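Side-chain contact in DUF3298 domain-containing protein (Pseudomonas aeruginosa, PDB 4E72), which is of unknown function, a member of the DUF3298 family that is probably exported as a lipoprotein: residues L131-M136 against A144-A149. Numbering follows the deposited sequence.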
loop_
_atom_site.group_PDB
_atom_site.type_symbol
_atom_site.label_atom_id
_atom_site.label_comp_id
_atom_site.label_asym_id
_atom_site.label_seq_id
_atom_site.Cartn_x
_atom_site.Cartn_y
_atom_site.Cartn_z
ATOM N N LEU A 131 0.251 3.343 -12.599
ATOM C CA LEU A 131 -0.851 4.299 -12.710
ATOM C C LEU A 131 -1.057 5.073 -11.406
ATOM O O LEU A 131 -1.177 4.485 -10.327
ATOM C CB LEU A 131 -2.160 3.600 -13.090
ATOM C CG LEU A 131 -2.128 2.642 -14.283
ATOM C CD1 LEU A 131 -3.357 1.775 -14.294
ATOM C CD2 LEU A 131 -1.966 3.391 -15.618
ATOM N N SER A 132 -1.055 6.399 -11.514
ATOM C CA SER A 132 -1.366 7.334 -10.434
ATOM C C SER A 132 -2.905 7.506 -10.436
ATOM O O SER A 132 -3.576 7.031 -11.378
ATOM C CB SER A 132 -0.656 8.664 -10.687
ATOM O OG SER A 132 -1.059 9.189 -11.947
ATOM N N LEU A 133 -3.476 8.170 -9.423
ATOM C CA LEU A 133 -4.925 8.399 -9.417
ATOM C C LEU A 133 -5.322 9.184 -10.658
ATOM O O LEU A 133 -6.332 8.859 -11.285
ATOM C CB LEU A 133 -5.429 9.110 -8.140
ATOM C CG LEU A 133 -6.977 9.315 -8.024
ATOM C CD1 LEU A 133 -7.764 7.970 -8.106
ATOM C CD2 LEU A 133 -7.333 10.081 -6.764
ATOM N N GLN A 134 -4.485 10.163 -11.043
ATOM C CA GLN A 134 -4.683 11.015 -12.217
ATOM C C GLN A 134 -4.787 10.163 -13.502
ATOM O O GLN A 134 -5.692 10.383 -14.308
ATOM C CB GLN A 134 -3.542 12.066 -12.327
ATOM C CG GLN A 134 -3.684 13.057 -13.498
ATOM C CD GLN A 134 -4.829 14.032 -13.302
ATOM O OE1 GLN A 134 -4.714 15.037 -12.584
ATOM N NE2 GLN A 134 -5.969 13.747 -13.927
ATOM N N ASP A 135 -3.897 9.172 -13.664
ATOM C CA ASP A 135 -3.897 8.265 -14.821
ATOM C C ASP A 135 -5.126 7.337 -14.852
ATOM O O ASP A 135 -5.444 6.831 -15.912
ATOM C CB ASP A 135 -2.632 7.392 -14.827
ATOM C CG ASP A 135 -1.324 8.149 -14.910
ATOM O OD1 ASP A 135 -1.267 9.160 -15.657
ATOM O OD2 ASP A 135 -0.340 7.717 -14.244
HETATM N N MSE A 136 -5.811 7.112 -13.724
HETATM C CA MSE A 136 -6.974 6.217 -13.710
HETATM C C MSE A 136 -8.293 6.926 -14.016
HETATM O O MSE A 136 -9.292 6.255 -14.290
HETATM C CB MSE A 136 -7.121 5.513 -12.356
HETATM C CG MSE A 136 -5.927 4.665 -11.932
HETATM SE SE MSE A 136 -6.175 4.254 -10.036
HETATM C CE MSE A 136 -4.337 3.789 -9.529
ATOM N N ALA A 144 -15.572 14.270 -8.470
ATOM C CA ALA A 144 -16.612 13.234 -8.564
ATOM C C ALA A 144 -16.147 11.893 -7.935
ATOM O O ALA A 144 -16.951 11.207 -7.309
ATOM C CB ALA A 144 -17.014 13.020 -10.015
ATOM N N PHE A 145 -14.851 11.540 -8.077
ATOM C CA PHE A 145 -14.297 10.321 -7.467
ATOM C C PHE A 145 -14.369 10.374 -5.925
ATOM O O PHE A 145 -14.817 9.409 -5.292
ATOM C CB PHE A 145 -12.846 10.090 -7.912
ATOM C CG PHE A 145 -12.173 8.888 -7.279
ATOM C CD1 PHE A 145 -12.387 7.608 -7.780
ATOM C CD2 PHE A 145 -11.296 9.046 -6.203
ATOM C CE1 PHE A 145 -11.737 6.510 -7.227
ATOM C CE2 PHE A 145 -10.662 7.948 -5.642
ATOM C CZ PHE A 145 -10.899 6.681 -6.148
ATOM N N TRP A 146 -13.967 11.503 -5.325
ATOM C CA TRP A 146 -13.968 11.580 -3.868
ATOM C C TRP A 146 -15.395 11.697 -3.332
ATOM O O TRP A 146 -15.629 11.286 -2.196
ATOM C CB TRP A 146 -13.019 12.663 -3.337
ATOM C CG TRP A 146 -11.582 12.339 -3.643
ATOM C CD1 TRP A 146 -10.804 12.914 -4.603
ATOM C CD2 TRP A 146 -10.796 11.273 -3.073
ATOM N NE1 TRP A 146 -9.563 12.322 -4.624
ATOM C CE2 TRP A 146 -9.541 11.290 -3.718
ATOM C CE3 TRP A 146 -11.023 10.319 -2.065
ATOM C CZ2 TRP A 146 -8.515 10.397 -3.382
ATOM C CZ3 TRP A 146 -10.028 9.408 -1.768
ATOM C CH2 TRP A 146 -8.786 9.454 -2.416
ATOM N N LYS A 147 -16.360 12.134 -4.173
ATOM C CA LYS A 147 -17.779 12.151 -3.798
ATOM C C LYS A 147 -18.287 10.726 -3.652
ATOM O O LYS A 147 -19.030 10.463 -2.713
ATOM C CB LYS A 147 -18.644 12.928 -4.808
ATOM C CG LYS A 147 -18.420 14.440 -4.760
ATOM C CD LYS A 147 -19.169 15.154 -3.638
ATOM C CE LYS A 147 -19.062 16.663 -3.764
ATOM N NZ LYS A 147 -19.815 17.203 -4.938
ATOM N N GLN A 148 -17.837 9.792 -4.533
ATOM C CA GLN A 148 -18.178 8.361 -4.467
ATOM C C GLN A 148 -17.456 7.678 -3.313
ATOM O O GLN A 148 -17.987 6.738 -2.724
ATOM C CB GLN A 148 -17.868 7.633 -5.790
ATOM C CG GLN A 148 -18.647 8.172 -7.004
ATOM C CD GLN A 148 -20.129 8.294 -6.752
ATOM O OE1 GLN A 148 -20.808 7.309 -6.465
ATOM N NE2 GLN A 148 -20.649 9.517 -6.800
ATOM N N ALA A 149 -16.252 8.158 -2.985
ATOM C CA ALA A 149 -15.431 7.691 -1.863
ATOM C C ALA A 149 -16.150 8.004 -0.551
ATOM O O ALA A 149 -16.141 7.174 0.352
ATOM C CB ALA A 149 -14.068 8.366 -1.900
#
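Leu133 meets Phe145 and Trp146 with the two branches of a single isobutyl group, a compact example of how one aliphatic residue can join a short helical turn to a longer helix by apolar packing alone. One methyl, CD1 of Leu133, lies over a face of the Phe145 ring in a CH-pi contact, 4.0 Å from the ring centroid and 20° off the normal; it is displaced toward the rim, where CE2 of Phe145 is its nearest atom. The other methyl, CD2 of Leu133, turns to the indole and approaches CZ2 of Trp146 obliquely at 3.6 Å. CG of Leu133 stands anti to the backbone N (chi1 -177°), directed toward the helix, and the methyls and rings bridge the 9.8 Å between the CA atoms of Leu133 and Phe145. The two rings also pack on each other, with Phe145 CD2 above the centre of the indole, 3.8 Å from its plane, so that both methyls meet a touching pair.

No hydrogen bond crosses the contact. Ser132 and Asp135 form a capping box: the amide of Ser132 gives a nearly straight bond to Asp135 OD2 (3.1 Å), and Asp135 N returns a weak one to Ser132 OG. The box defines the start of the turn that presents Leu133. On the helix side, Trp146 NE1 donates to Glu142 OE2, helping to orient the indole.

The contact thus links the turn following strand 129-130, at the rim of the mixed sheet, to helix 142-159, whose Phe145 and Trp146 also pack on Leu189 of strand 187-190, while Phe145 touches Ile208 of strand 205-208.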